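Local structure of N-acetylneuraminate lyase (Peptoclostridium difficile, 4WOZ) at residues A[44-49]-A[82-87]; A[177-182]-A[201-206]; A[265-270]-A[292-297]. The protein is a lyase of the dihydrodipicolinate synthetase family, built on a TIM barrel and assembled from four chains. All blocks are in the same frame, centred on the assembly; numbering follows the deposited sequence.

Contact 1. Residues A[44-49]-A[82-87]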
loop_
_atom_site.group_PDB
_atom_site.type_symbol
_atom_site.label_atom_id
_atom_site.label_comp_id
_atom_site.label_asym_id
_atom_site.label_seq_id
_atom_site.Cartn_x
_atom_site.Cartn_y
_atom_site.Cartn_z
ATOM N N ASN A 44 -26.027 -22.420 14.722
ATOM C CA ASN A 44 -24.861 -22.953 14.024
ATOM C C ASN A 44 -24.766 -24.471 14.144
ATOM O O ASN A 44 -24.381 -25.148 13.198
ATOM C CB ASN A 44 -23.571 -22.316 14.559
ATOM C CG ASN A 44 -23.248 -20.999 13.882
ATOM O OD1 ASN A 44 -23.086 -20.940 12.664
ATOM N ND2 ASN A 44 -23.149 -19.938 14.666
ATOM N N ILE A 45 -25.124 -25.003 15.307
ATOM C CA ILE A 45 -25.060 -26.444 15.524
ATOM C C ILE A 45 -26.208 -27.196 14.855
ATOM O O ILE A 45 -25.993 -28.133 14.085
ATOM C CB ILE A 45 -25.099 -26.788 17.031
ATOM C CG1 ILE A 45 -23.917 -26.137 17.744
ATOM C CG2 ILE A 45 -25.063 -28.322 17.229
ATOM C CD1 ILE A 45 -23.980 -26.265 19.245
ATOM N N ASP A 46 -27.430 -26.763 15.143
ATOM C CA ASP A 46 -28.614 -27.435 14.632
ATOM C C ASP A 46 -29.080 -27.097 13.222
ATOM O O ASP A 46 -29.711 -27.930 12.567
ATOM C CB ASP A 46 -29.765 -27.225 15.619
ATOM C CG ASP A 46 -29.372 -27.560 17.043
ATOM O OD1 ASP A 46 -28.608 -28.530 17.233
ATOM O OD2 ASP A 46 -29.831 -26.865 17.977
ATOM N N VAL A 47 -28.780 -25.894 12.744
ATOM C CA VAL A 47 -29.223 -25.520 11.408
ATOM C C VAL A 47 -28.086 -25.480 10.399
ATOM O O VAL A 47 -28.201 -26.047 9.312
ATOM C CB VAL A 47 -29.931 -24.148 11.411
ATOM C CG1 VAL A 47 -30.519 -23.875 10.035
ATOM C CG2 VAL A 47 -31.022 -24.127 12.476
ATOM N N CYS A 48 -26.994 -24.809 10.758
ATOM C CA CYS A 48 -25.837 -24.707 9.875
ATOM C C CYS A 48 -25.059 -26.013 9.837
ATOM O O CYS A 48 -24.389 -26.305 8.852
ATOM C CB CYS A 48 -24.917 -23.577 10.333
ATOM S SG CYS A 48 -25.703 -21.958 10.317
ATOM N N LYS A 49 -25.152 -26.798 10.907
ATOM C CA LYS A 49 -24.450 -28.082 10.980
ATOM C C LYS A 49 -22.931 -27.964 10.819
ATOM O O LYS A 49 -22.311 -28.771 10.124
ATOM C CB LYS A 49 -24.991 -29.042 9.914
ATOM C CG LYS A 49 -26.368 -29.638 10.208
ATOM C CD LYS A 49 -26.327 -30.570 11.413
ATOM C CE LYS A 49 -27.580 -31.447 11.507
ATOM N NZ LYS A 49 -28.854 -30.687 11.683
ATOM N N LYS A 82 -21.353 -27.654 25.074
ATOM C CA LYS A 82 -21.003 -28.820 25.874
ATOM C C LYS A 82 -19.946 -29.629 25.128
ATOM O O LYS A 82 -18.782 -29.232 25.076
ATOM C CB LYS A 82 -22.247 -29.668 26.152
ATOM C CG LYS A 82 -23.330 -28.917 26.920
ATOM C CD LYS A 82 -24.579 -29.765 27.120
ATOM C CE LYS A 82 -25.668 -28.993 27.862
ATOM N NZ LYS A 82 -26.177 -27.830 27.075
ATOM N N GLU A 83 -20.308 -30.761 24.581
ATOM C CA GLU A 83 -19.458 -31.510 23.717
ATOM C C GLU A 83 -19.997 -31.913 22.386
ATOM O O GLU A 83 -19.525 -32.671 21.705
ATOM C CB GLU A 83 -18.912 -32.710 24.390
ATOM C CG GLU A 83 -18.811 -32.522 25.851
ATOM C CD GLU A 83 -17.492 -32.069 26.267
ATOM O OE1 GLU A 83 -17.303 -32.018 27.440
ATOM O OE2 GLU A 83 -16.684 -31.779 25.436
ATOM N N GLU A 84 -21.065 -31.318 22.066
ATOM C CA GLU A 84 -21.695 -31.596 20.782
ATOM C C GLU A 84 -20.767 -31.332 19.593
ATOM O O GLU A 84 -20.662 -32.163 18.692
ATOM C CB GLU A 84 -22.989 -30.787 20.659
ATOM C CG GLU A 84 -23.809 -31.107 19.423
ATOM C CD GLU A 84 -25.282 -30.801 19.614
ATOM O OE1 GLU A 84 -25.603 -29.980 20.505
ATOM O OE2 GLU A 84 -26.113 -31.373 18.871
ATOM N N ILE A 85 -20.096 -30.182 19.584
ATOM C CA ILE A 85 -19.165 -29.868 18.503
ATOM C C ILE A 85 -17.845 -29.357 19.070
ATOM O O ILE A 85 -17.727 -29.128 20.269
ATOM C CB ILE A 85 -19.726 -28.807 17.529
ATOM C CG1 ILE A 85 -19.911 -27.476 18.256
ATOM C CG2 ILE A 85 -21.033 -29.298 16.918
ATOM C CD1 ILE A 85 -20.330 -26.345 17.346
ATOM N N LYS A 86 -16.860 -29.185 18.192
ATOM C CA LYS A 86 -15.533 -28.716 18.574
ATOM C C LYS A 86 -15.501 -27.217 18.856
ATOM O O LYS A 86 -16.307 -26.449 18.324
ATOM C CB LYS A 86 -14.528 -29.044 17.468
ATOM C CG LYS A 86 -14.451 -30.518 17.144
ATOM C CD LYS A 86 -13.685 -30.757 15.860
ATOM C CE LYS A 86 -13.953 -32.154 15.322
ATOM N NZ LYS A 86 -13.320 -32.353 13.986
ATOM N N LEU A 87 -14.546 -26.813 19.686
ATOM C CA LEU A 87 -14.399 -25.418 20.059
ATOM C C LEU A 87 -12.965 -24.926 19.983
ATOM O O LEU A 87 -12.040 -25.555 20.521
ATOM C CB LEU A 87 -14.911 -25.194 21.482
ATOM C CG LEU A 87 -16.410 -25.332 21.742
ATOM C CD1 LEU A 87 -16.670 -25.199 23.233
ATOM C CD2 LEU A 87 -17.166 -24.270 20.962
#
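Ile45, near the C-terminal end of helix 34-48, points its side chain at Glu84 and Ile85 in the loop that leads into strand 86-90, so that the helix after the first strand of the TIM barrel meets the loop into the third. Its two branches do different work. The gamma methyl, CG2, reaches the carboxylate end of Glu84, with CG2 to CD at 3.4 Å. Both carboxylate oxygens lie close to this methyl as well, OE2 at 3.6 Å from CG2, so an apolar group leans on the charged end of a long side chain. The other branch turns to Ile85: Ile45 CG1 meets Ile85 CD1 at 3.6 Å, and the two delta methyls are 4.1 Å apart. Ile85 gets there with CG1 between its own backbone N and carbonyl carbon (chi1 64°), the crowded position, and the chain then runs out extended to CD1. Leu53 of strand 52-55 touches Ile85 too, while Val81 of helix 67-81 packs on Ile45, so the isoleucine pair belongs to the apolar layer between barrel and helices.

Toward solvent the contact becomes polar. Glu84 extends with CG anti to its backbone N (chi1 -174°), which lays its carboxylate over the Ile45 gamma methyl and brings it near Asp46. Arg42, one turn earlier on the helix, forms salt bridges with Asp46 OD2 and Glu84 OE1, and probably offsets the repulsion between the acids. Their planes are turned 56° apart, and Asp46 OD1 stays 4.1 Å from Glu84 OE2.

Contact 2. Residues A[177-182]-A[201-206]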
loop_
_atom_site.group_PDB
_atom_site.type_symbol
_atom_site.label_atom_id
_atom_site.label_comp_id
_atom_site.label_asym_id
_atom_site.label_seq_id
_atom_site.Cartn_x
_atom_site.Cartn_y
_atom_site.Cartn_z
ATOM N N THR A 177 -5.878 -16.170 6.361
ATOM C CA THR A 177 -6.894 -15.235 5.885
ATOM C C THR A 177 -6.333 -14.198 4.906
ATOM O O THR A 177 -6.824 -13.074 4.828
ATOM C CB THR A 177 -7.587 -14.515 7.070
ATOM O OG1 THR A 177 -8.032 -15.487 8.022
ATOM C CG2 THR A 177 -8.805 -13.728 6.588
ATOM N N ALA A 178 -5.303 -14.590 4.158
ATOM C CA ALA A 178 -4.677 -13.718 3.166
ATOM C C ALA A 178 -4.915 -14.334 1.790
ATOM O O ALA A 178 -4.772 -15.541 1.616
ATOM C CB ALA A 178 -3.187 -13.598 3.437
ATOM N N ALA A 179 -5.267 -13.507 0.811
ATOM C CA ALA A 179 -5.549 -13.999 -0.536
ATOM C C ALA A 179 -4.324 -14.331 -1.386
ATOM O O ALA A 179 -4.350 -14.154 -2.604
ATOM C CB ALA A 179 -6.430 -12.995 -1.273
ATOM N N ASP A 180 -3.260 -14.820 -0.756
ATOM C CA ASP A 180 -2.045 -15.179 -1.485
ATOM C C ASP A 180 -2.032 -16.692 -1.652
ATOM O O ASP A 180 -1.553 -17.414 -0.777
ATOM C CB ASP A 180 -0.805 -14.745 -0.704
ATOM C CG ASP A 180 0.484 -14.922 -1.498
ATOM O OD1 ASP A 180 0.544 -15.822 -2.362
ATOM O OD2 ASP A 180 1.442 -14.165 -1.246
ATOM N N PHE A 181 -2.556 -17.172 -2.774
ATOM C CA PHE A 181 -2.607 -18.604 -3.013
ATOM C C PHE A 181 -1.263 -19.224 -3.350
ATOM O O PHE A 181 -1.117 -20.444 -3.331
ATOM C CB PHE A 181 -3.642 -18.919 -4.087
ATOM C CG PHE A 181 -5.057 -18.729 -3.619
ATOM C CD1 PHE A 181 -5.530 -17.464 -3.286
ATOM C CD2 PHE A 181 -5.912 -19.816 -3.487
ATOM C CE1 PHE A 181 -6.841 -17.286 -2.827
ATOM C CE2 PHE A 181 -7.221 -19.652 -3.029
ATOM C CZ PHE A 181 -7.685 -18.385 -2.700
ATOM N N TYR A 182 -0.278 -18.388 -3.660
ATOM C CA TYR A 182 1.062 -18.887 -3.939
ATOM C C TYR A 182 1.597 -19.352 -2.580
ATOM O O TYR A 182 2.040 -20.489 -2.435
ATOM C CB TYR A 182 1.936 -17.767 -4.525
ATOM C CG TYR A 182 3.394 -18.122 -4.761
ATOM C CD1 TYR A 182 3.810 -19.446 -4.900
ATOM C CD2 TYR A 182 4.358 -17.120 -4.854
ATOM C CE1 TYR A 182 5.157 -19.763 -5.123
ATOM C CE2 TYR A 182 5.701 -17.421 -5.080
ATOM C CZ TYR A 182 6.095 -18.742 -5.212
ATOM O OH TYR A 182 7.421 -19.028 -5.428
ATOM N N ASP A 201 -14.111 -16.753 3.025
ATOM C CA ASP A 201 -15.354 -17.387 2.592
ATOM C C ASP A 201 -15.614 -17.316 1.089
ATOM O O ASP A 201 -16.044 -18.306 0.484
ATOM C CB ASP A 201 -16.540 -16.764 3.342
ATOM C CG ASP A 201 -16.375 -16.823 4.861
ATOM O OD1 ASP A 201 -15.241 -17.048 5.337
ATOM O OD2 ASP A 201 -17.378 -16.629 5.580
ATOM N N GLU A 202 -15.360 -16.151 0.496
ATOM C CA GLU A 202 -15.587 -15.943 -0.933
ATOM C C GLU A 202 -14.577 -16.655 -1.836
ATOM O O GLU A 202 -14.699 -16.604 -3.059
ATOM C CB GLU A 202 -15.580 -14.444 -1.268
ATOM C CG GLU A 202 -14.229 -13.752 -1.089
ATOM C CD GLU A 202 -13.944 -13.335 0.347
ATOM O OE1 GLU A 202 -14.242 -14.115 1.276
ATOM O OE2 GLU A 202 -13.406 -12.224 0.547
ATOM N N MET A 203 -13.584 -17.310 -1.235
ATOM C CA MET A 203 -12.566 -18.024 -2.004
ATOM C C MET A 203 -12.387 -19.449 -1.472
ATOM O O MET A 203 -11.309 -20.039 -1.570
ATOM C CB MET A 203 -11.235 -17.260 -1.942
ATOM C CG MET A 203 -11.318 -15.832 -2.501
ATOM S SD MET A 203 -9.744 -14.900 -2.478
ATOM C CE MET A 203 -9.875 -14.020 -0.928
ATOM N N MET A 204 -13.461 -19.998 -0.917
ATOM C CA MET A 204 -13.440 -21.343 -0.350
ATOM C C MET A 204 -13.079 -22.439 -1.351
ATOM O O MET A 204 -12.248 -23.309 -1.059
ATOM C CB MET A 204 -14.797 -21.651 0.298
ATOM C CG MET A 204 -14.900 -23.025 0.950
ATOM S SD MET A 204 -16.475 -23.267 1.803
ATOM C CE MET A 204 -15.941 -24.001 3.352
ATOM N N LEU A 205 -13.696 -22.402 -2.528
ATOM C CA LEU A 205 -13.428 -23.407 -3.549
ATOM C C LEU A 205 -11.944 -23.465 -3.955
ATOM O O LEU A 205 -11.330 -24.524 -3.910
ATOM C CB LEU A 205 -14.317 -23.156 -4.777
ATOM C CG LEU A 205 -13.972 -23.927 -6.057
ATOM C CD1 LEU A 205 -13.763 -25.418 -5.744
ATOM C CD2 LEU A 205 -15.091 -23.725 -7.075
ATOM N N PRO A 206 -11.353 -22.330 -4.352
ATOM C CA PRO A 206 -9.939 -22.406 -4.733
ATOM C C PRO A 206 -9.008 -22.794 -3.585
ATOM O O PRO A 206 -7.960 -23.398 -3.806
ATOM C CB PRO A 206 -9.647 -21.007 -5.289
ATOM C CG PRO A 206 -10.660 -20.130 -4.601
ATOM C CD PRO A 206 -11.902 -20.990 -4.623
#
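Ala179 and Met203 face each other with CA atoms 8.2 Å apart, and Phe181 and Pro206 do so at 8.4 Å, two chain segments that run alongside at side-chain distance as each enters a helix. Asp180 is the N-cap of helix 181-190: its OD1 accepts a hydrogen bond from Leu183 N and a weak one from Tyr182 N. Met203 holds the N-cap position of helix 204-209.

The Phe181 ring carries most of the contact. Its CG lies anti to the carbonyl carbon (chi1 -71°), which directs the ring at the second segment. Met203 comes in at the ring edge, its sulfur 5.0 Å from the centroid and 80° off the ring normal, a Met-aromatic contact in which SD approaches CE1 to 3.8 Å. Met203 CB also lies in the ring plane, beside CZ. A turn about the CG-SD bond brings the terminal methyl to Ala179, with CE to CB at 3.6 Å. On another part of the ring, Pro206 CB touches Phe181 CE2 at 3.6 Å, approaching obliquely, and its CG sits close to CE2 and CZ.

The cluster continues into a second subunit of the assembly: Phe181 meets the Phe181 ring of that subunit with planes at about 40°, and Pro206 packs on its Pro206. Within the chain, the two segments follow neighbouring barrel strands, 171-176 and 195-198. On the far flank of the second segment, Met204 and Leu205 lean against helices 220-235 and 239-259, so segment 201-206 lies between those helices and the second subunit.

Contact 3. Residues A[265-270]-A[292-297]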
loop_
_atom_site.group_PDB
_atom_site.type_symbol
_atom_site.label_atom_id
_atom_site.label_comp_id
_atom_site.label_asym_id
_atom_site.label_seq_id
_atom_site.Cartn_x
_atom_site.Cartn_y
_atom_site.Cartn_z
ATOM N N ILE A 265 -25.248 -9.422 8.462
ATOM C CA ILE A 265 -25.208 -10.818 8.884
ATOM C C ILE A 265 -26.149 -10.977 10.071
ATOM O O ILE A 265 -26.886 -11.954 10.155
ATOM C CB ILE A 265 -23.781 -11.271 9.297
ATOM C CG1 ILE A 265 -22.909 -11.433 8.053
ATOM C CG2 ILE A 265 -23.849 -12.595 10.057
ATOM C CD1 ILE A 265 -21.497 -11.917 8.344
ATOM N N LYS A 266 -26.139 -10.011 10.985
ATOM C CA LYS A 266 -27.020 -10.093 12.146
ATOM C C LYS A 266 -28.489 -9.951 11.740
ATOM O O LYS A 266 -29.358 -10.638 12.280
ATOM C CB LYS A 266 -26.634 -9.038 13.188
ATOM C CG LYS A 266 -25.288 -9.329 13.853
ATOM C CD LYS A 266 -25.060 -8.459 15.075
ATOM C CE LYS A 266 -23.723 -8.781 15.721
ATOM N NZ LYS A 266 -23.531 -8.029 16.983
ATOM N N LEU A 267 -28.767 -9.080 10.779
ATOM C CA LEU A 267 -30.134 -8.904 10.311
ATOM C C LEU A 267 -30.596 -10.166 9.585
ATOM O O LEU A 267 -31.776 -10.516 9.619
ATOM C CB LEU A 267 -30.226 -7.696 9.381
ATOM C CG LEU A 267 -29.993 -6.349 10.077
ATOM C CD1 LEU A 267 -29.944 -5.215 9.050
ATOM C CD2 LEU A 267 -31.111 -6.114 11.092
ATOM N N LEU A 268 -29.666 -10.846 8.921
ATOM C CA LEU A 268 -30.012 -12.074 8.223
ATOM C C LEU A 268 -30.309 -13.137 9.267
ATOM O O LEU A 268 -31.219 -13.940 9.095
ATOM C CB LEU A 268 -28.871 -12.529 7.304
ATOM C CG LEU A 268 -28.718 -11.725 6.007
ATOM C CD1 LEU A 268 -27.492 -12.200 5.230
ATOM C CD2 LEU A 268 -29.978 -11.881 5.163
ATOM N N LEU A 269 -29.535 -13.135 10.349
ATOM C CA LEU A 269 -29.744 -14.085 11.433
ATOM C C LEU A 269 -31.122 -13.849 12.058
ATOM O O LEU A 269 -31.830 -14.802 12.380
ATOM C CB LEU A 269 -28.656 -13.925 12.497
ATOM C CG LEU A 269 -27.325 -14.626 12.206
ATOM C CD1 LEU A 269 -26.280 -14.213 13.229
ATOM C CD2 LEU A 269 -27.543 -16.147 12.224
ATOM N N GLU A 270 -31.487 -12.576 12.226
ATOM C CA GLU A 270 -32.787 -12.213 12.790
ATOM C C GLU A 270 -33.887 -12.853 11.950
ATOM O O GLU A 270 -34.889 -13.343 12.483
ATOM C CB GLU A 270 -32.975 -10.695 12.778
ATOM C CG GLU A 270 -32.182 -9.934 13.824
ATOM C CD GLU A 270 -32.703 -10.159 15.227
ATOM O OE1 GLU A 270 -33.917 -10.415 15.379
ATOM O OE2 GLU A 270 -31.903 -10.058 16.182
ATOM N N SER A 292 -34.277 -2.773 4.993
ATOM C CA SER A 292 -35.091 -3.288 3.898
ATOM C C SER A 292 -34.176 -4.004 2.902
ATOM O O SER A 292 -34.579 -4.968 2.263
ATOM C CB SER A 292 -35.861 -2.160 3.205
ATOM O OG SER A 292 -34.990 -1.273 2.531
ATOM N N ARG A 293 -32.939 -3.536 2.777
ATOM C CA ARG A 293 -32.001 -4.185 1.868
ATOM C C ARG A 293 -31.658 -5.576 2.399
ATOM O O ARG A 293 -31.609 -6.541 1.642
ATOM C CB ARG A 293 -30.721 -3.357 1.722
ATOM C CG ARG A 293 -29.625 -4.052 0.923
ATOM C CD ARG A 293 -30.130 -4.504 -0.443
ATOM N NE ARG A 293 -29.099 -5.189 -1.223
ATOM C CZ ARG A 293 -29.309 -5.733 -2.418
ATOM N NH1 ARG A 293 -30.514 -5.676 -2.972
ATOM N NH2 ARG A 293 -28.316 -6.330 -3.065
ATOM N N ALA A 294 -31.423 -5.675 3.703
ATOM C CA ALA A 294 -31.094 -6.958 4.319
ATOM C C ALA A 294 -32.230 -7.957 4.115
ATOM O O ALA A 294 -31.995 -9.148 3.915
ATOM C CB ALA A 294 -30.821 -6.773 5.805
ATOM N N LYS A 295 -33.468 -7.474 4.168
ATOM C CA LYS A 295 -34.611 -8.347 3.967
ATOM C C LYS A 295 -34.736 -8.772 2.502
ATOM O O LYS A 295 -35.271 -9.842 2.201
ATOM C CB LYS A 295 -35.885 -7.665 4.473
ATOM C CG LYS A 295 -35.903 -7.583 5.996
ATOM C CD LYS A 295 -37.153 -6.943 6.562
ATOM C CE LYS A 295 -37.119 -7.012 8.083
ATOM N NZ LYS A 295 -38.275 -6.332 8.727
ATOM N N GLU A 296 -34.237 -7.943 1.589
ATOM C CA GLU A 296 -34.262 -8.305 0.175
ATOM C C GLU A 296 -33.240 -9.430 0.005
ATOM O O GLU A 296 -33.485 -10.421 -0.683
ATOM C CB GLU A 296 -33.827 -7.133 -0.706
ATOM C CG GLU A 296 -34.859 -6.057 -0.922
ATOM C CD GLU A 296 -34.405 -5.063 -1.972
ATOM O OE1 GLU A 296 -33.347 -4.425 -1.769
ATOM O OE2 GLU A 296 -35.099 -4.925 -3.005
ATOM N N ILE A 297 -32.083 -9.245 0.633
ATOM C CA ILE A 297 -31.004 -10.222 0.581
ATOM C C ILE A 297 -31.515 -11.540 1.158
ATOM O O ILE A 297 -31.227 -12.615 0.631
ATOM C CB ILE A 297 -29.770 -9.713 1.388
ATOM C CG1 ILE A 297 -29.181 -8.483 0.690
ATOM C CG2 ILE A 297 -28.715 -10.808 1.519
ATOM C CD1 ILE A 297 -28.080 -7.789 1.467
#
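Leu267 and Leu268, consecutive residues of helix 261-271, pack on Ala294 and Ile297 of helix 288-301 in the helical C-terminal part of this TIM-barrel protein. The short helix segments cross at -62° with axes 9.3 Å apart. Where they come nearest, the small Ala294 faces Leu267, and their CA atoms are only 6.4 Å apart.

The CB of Leu267 is aimed toward the partner helix. Its CB and CD1 both rest on Ala294 CB, each at 3.7 Å, so the single methyl sits against both the base and one tip of the leucine. Leu268 works differently: it leaves its helix across the line to the partner, and with CG anti to the carbonyl carbon (chi1 -75°) its two delta methyls swing in. The Leu268 and Ile297 side chains meet at about a right angle, and the gamma methyl of Ile297, anti to the backbone N, is met by both leucine tips, CD2 at 4.0 Å from CG2 and CD1 slightly farther.

Ile256 and Leu252 of helix 239-259 cover the same patch, touching Leu268 and Ile297 respectively, which makes it a three-helix junction. One leucine methyl also reaches the backbone: Leu268 CD2 lies 3.6 Å from Ala294 O.

In the fold
From the N terminus the contacts come in series, each closing its own loop before the next opens; none nest or cross. Contact 1 closes over strand 52-55 and helix 67-81, tying helix 34-48 to the entry of strand 86-90, early in the barrel. Contact 2 follows late in the barrel, spanning helix 181-190 and strand 195-198 and reaching a second subunit. Contact 3 lies beyond the last barrel strand, 214-217, where it joins helices 261-271 and 288-301. Helix 239-259 lies against segment 201-206 of contact 2 and against the Leu268 and Ile297 side of contact 3. The centres lie 23 to 25 Å apart, and no two contacts touch.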